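Local coordinates for protein NADH-dependent FAD reductase (Streptomyces globisporus, PDB 4R82) that reduces FAD with NADH and releases the FADH2 by free diffusion to a halogenase and a monooxygenase of enediyne antibiotic C-1027 biosynthesis, at residues R75-P80 and T147-E152. Sequence-based numbering, arbitrary orientation.
Sequences RLTALP and TIFLGE
Phe149 lays one face of its ring against Leu76, and the geometry is that of a CH-pi contact: Leu76 CB stands 3.8 Å from the centroid of the Phe149 ring, 26° off the ring normal. The offset is toward the rim, with Leu76 CB 3.5 Å from Phe149 CE2. Farther along the leucine, Leu76 CD1 extends over the same face toward the CD1-CE1 side, 3.8 Å from Phe149 CE1. Thr77 meets the ring differently, its methyl lying in the ring plane at the edge, where Thr77 CG2 is 3.9 Å from Phe149 CZ. The opposite face of the Phe149 ring is covered within the strand itself by Thr147 CG2, 3.8 Å above its plane, so the phenyl is sandwiched between a helix side chain and a strand methyl. Thr77 chi1 of 64° sets CG2 anti to its carbonyl carbon and leaves OG1 turned back to the helix, where it hydrogen-bonds Gln74 O. Of the threonine side chain, it is the methyl that meets the ring edge. Around this first shell, Leu140 touches Thr77, Thr147 and Phe149, Val66 touches both Leu76 and Phe149, and His73 NE2 hydrogen-bonds Thr147 OG1, a polar tie between helix and strand. The contact seats helix 71-78 on strand 146-158 of the beta-barrel core of the split-barrel flavin reductase fold, beside strand 61-67, which carries the FAD-binding residue Val66.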
ATOM      1  N   ARG A  75       2.135  -9.109 -19.665  1.00 18.31           N
ATOM      2  CA  ARG A  75       1.238 -10.222 -19.329  1.00 15.36           C
ATOM      3  C   ARG A  75      -0.099  -9.757 -18.787  1.00 18.93           C
ATOM      4  O   ARG A  75      -1.148 -10.223 -19.227  1.00 22.60           O
ATOM      5  CB  ARG A  75       1.884 -11.134 -18.300  1.00 20.17           C
ATOM      6  CG  ARG A  75       3.182 -11.736 -18.752  1.00 23.83           C
ATOM      7  CD  ARG A  75       2.961 -12.847 -19.753  1.00 34.22           C
ATOM      8  NE  ARG A  75       4.098 -13.759 -19.733  1.00 42.01           N
ATOM      9  CZ  ARG A  75       5.213 -13.557 -20.423  1.00 46.16           C
ATOM     10  NH1 ARG A  75       5.322 -12.483 -21.196  1.00 42.09           N
ATOM     11  NH2 ARG A  75       6.211 -14.426 -20.347  1.00 50.43           N
ATOM     12  N   LEU A  76      -0.054  -8.856 -17.812  1.00 17.15           N
ATOM     13  CA  LEU A  76      -1.263  -8.341 -17.190  1.00 21.08           C
ATOM     14  C   LEU A  76      -2.152  -7.612 -18.180  1.00 22.79           C
ATOM     15  O   LEU A  76      -3.376  -7.649 -18.063  1.00 26.57           O
ATOM     16  CB  LEU A  76      -0.919  -7.415 -16.029  1.00 16.65           C
ATOM     17  CG  LEU A  76      -0.286  -8.063 -14.805  1.00 15.72           C
ATOM     18  CD1 LEU A  76       0.282  -6.997 -13.880  1.00 16.64           C
ATOM     19  CD2 LEU A  76      -1.316  -8.922 -14.083  1.00 17.62           C
ATOM     20  N   THR A  77      -1.547  -6.943 -19.158  1.00 17.56           N
ATOM     21  CA  THR A  77      -2.354  -6.265 -20.165  1.00 17.68           C
ATOM     22  C   THR A  77      -3.051  -7.275 -21.075  1.00 20.07           C
ATOM     23  O   THR A  77      -4.111  -6.992 -21.630  1.00 27.50           O
ATOM     24  CB  THR A  77      -1.539  -5.250 -20.987  1.00 23.25           C
ATOM     25  OG1 THR A  77      -0.525  -5.926 -21.740  1.00 32.02           O
ATOM     26  CG2 THR A  77      -0.896  -4.238 -20.061  1.00 19.24           C
ATOM     27  N   ALA A  78      -2.460  -8.459 -21.214  1.00 17.26           N
ATOM     28  CA  ALA A  78      -2.993  -9.465 -22.138  1.00 16.04           C
ATOM     29  C   ALA A  78      -3.934 -10.479 -21.479  1.00 15.79           C
ATOM     30  O   ALA A  78      -4.736 -11.096 -22.163  1.00 16.51           O
ATOM     31  CB  ALA A  78      -1.862 -10.194 -22.833  1.00 17.50           C
ATOM     32  N   LEU A  79      -3.825 -10.654 -20.168  1.00 13.57           N
ATOM     33  CA  LEU A  79      -4.550 -11.726 -19.472  1.00 14.01           C
ATOM     34  C   LEU A  79      -5.698 -11.195 -18.622  1.00 13.75           C
ATOM     35  O   LEU A  79      -5.645 -10.070 -18.137  1.00 15.83           O
ATOM     36  CB  LEU A  79      -3.584 -12.529 -18.591  1.00 13.25           C
ATOM     37  CG  LEU A  79      -2.485 -13.246 -19.385  1.00 15.92           C
ATOM     38  CD1 LEU A  79      -1.424 -13.824 -18.457  1.00 18.72           C
ATOM     39  CD2 LEU A  79      -3.100 -14.332 -20.230  1.00 19.22           C
ATOM     40  N   PRO A  80      -6.741 -12.018 -18.422  1.00 14.45           N
ATOM     41  CA  PRO A  80      -7.925 -11.501 -17.729  1.00 15.31           C
ATOM     42  C   PRO A  80      -7.850 -11.573 -16.206  1.00 14.66           C
ATOM     43  O   PRO A  80      -8.664 -10.937 -15.525  1.00 16.69           O
ATOM     44  CB  PRO A  80      -9.043 -12.423 -18.235  1.00 14.91           C
ATOM     45  CG  PRO A  80      -8.344 -13.746 -18.432  1.00 17.55           C
ATOM     46  CD  PRO A  80      -6.975 -13.354 -19.000  1.00 17.27           C
ATOM     47  N   THR A 147       1.555   1.300 -14.562  1.00 13.89           N
ATOM     48  CA  THR A 147       0.126   1.158 -14.804  1.00 13.12           C
ATOM     49  C   THR A 147      -0.492   0.608 -13.530  1.00 15.10           C
ATOM     50  O   THR A 147       0.087  -0.260 -12.865  1.00 13.39           O
ATOM     51  CB  THR A 147      -0.157   0.199 -15.955  1.00 14.38           C
ATOM     52  OG1 THR A 147       0.384   0.731 -17.168  1.00 18.50           O
ATOM     53  CG2 THR A 147      -1.667   0.008 -16.136  1.00 18.23           C
ATOM     54  N   ILE A 148      -1.648   1.155 -13.166  1.00 13.54           N
ATOM     55  CA  ILE A 148      -2.388   0.711 -11.992  1.00 11.28           C
ATOM     56  C   ILE A 148      -3.403  -0.311 -12.472  1.00 11.69           C
ATOM     57  O   ILE A 148      -4.256   0.013 -13.295  1.00 13.39           O
ATOM     58  CB  ILE A 148      -3.113   1.901 -11.348  1.00 11.98           C
ATOM     59  CG1 ILE A 148      -2.081   2.953 -10.909  1.00 14.56           C
ATOM     60  CG2 ILE A 148      -3.961   1.458 -10.154  1.00 12.53           C
ATOM     61  CD1 ILE A 148      -2.700   4.291 -10.505  1.00 16.35           C
ATOM     62  N   PHE A 149      -3.298  -1.546 -11.985  1.00 12.71           N
ATOM     63  CA  PHE A 149      -4.243  -2.600 -12.362  1.00 11.92           C
ATOM     64  C   PHE A 149      -5.202  -2.808 -11.215  1.00 10.35           C
ATOM     65  O   PHE A 149      -4.787  -3.194 -10.117  1.00 12.92           O
ATOM     66  CB  PHE A 149      -3.504  -3.920 -12.648  1.00 11.44           C
ATOM     67  CG  PHE A 149      -2.633  -3.879 -13.872  1.00 13.58           C
ATOM     68  CD1 PHE A 149      -1.312  -3.448 -13.791  1.00 16.76           C
ATOM     69  CD2 PHE A 149      -3.129  -4.280 -15.103  1.00 15.41           C
ATOM     70  CE1 PHE A 149      -0.507  -3.411 -14.922  1.00 17.81           C
ATOM     71  CE2 PHE A 149      -2.332  -4.237 -16.242  1.00 19.81           C
ATOM     72  CZ  PHE A 149      -1.018  -3.806 -16.152  1.00 22.30           C
ATOM     73  N   LEU A 150      -6.479  -2.551 -11.470  1.00 10.90           N
ATOM     74  CA  LEU A 150      -7.519  -2.716 -10.463  1.00 10.72           C
ATOM     75  C   LEU A 150      -8.184  -4.058 -10.722  1.00 13.18           C
ATOM     76  O   LEU A 150      -8.690  -4.307 -11.825  1.00 15.28           O
ATOM     77  CB  LEU A 150      -8.541  -1.585 -10.601  1.00 14.74           C
ATOM     78  CG  LEU A 150      -9.667  -1.475  -9.568  1.00 18.27           C
ATOM     79  CD1 LEU A 150      -9.113  -1.131  -8.205  1.00 16.48           C
ATOM     80  CD2 LEU A 150     -10.696  -0.433 -10.002  1.00 20.24           C
ATOM     81  N   GLY A 151      -8.162  -4.936  -9.723  1.00 11.68           N
ATOM     82  CA  GLY A 151      -8.740  -6.255  -9.886  1.00 14.18           C
ATOM     83  C   GLY A 151      -9.857  -6.515  -8.905  1.00 14.22           C
ATOM     84  O   GLY A 151      -9.826  -6.011  -7.782  1.00 13.83           O
ATOM     85  N   GLU A 152     -10.844  -7.294  -9.336  1.00 12.24           N
ATOM     86  CA  GLU A 152     -11.909  -7.719  -8.436  1.00 11.42           C
ATOM     87  C   GLU A 152     -11.539  -9.086  -7.863  1.00 13.95           C
ATOM     88  O   GLU A 152     -11.169  -9.998  -8.607  1.00 13.58           O
ATOM     89  CB  GLU A 152     -13.263  -7.763  -9.153  1.00 14.73           C
ATOM     90  CG  GLU A 152     -14.389  -8.241  -8.225  1.00 19.95           C
ATOM     91  CD  GLU A 152     -15.763  -8.125  -8.834  1.00 26.01           C
ATOM     92  OE1 GLU A 152     -15.892  -7.499  -9.906  1.00 30.90           O
ATOM     93  OE2 GLU A 152     -16.721  -8.657  -8.231  1.00 27.39           O
TER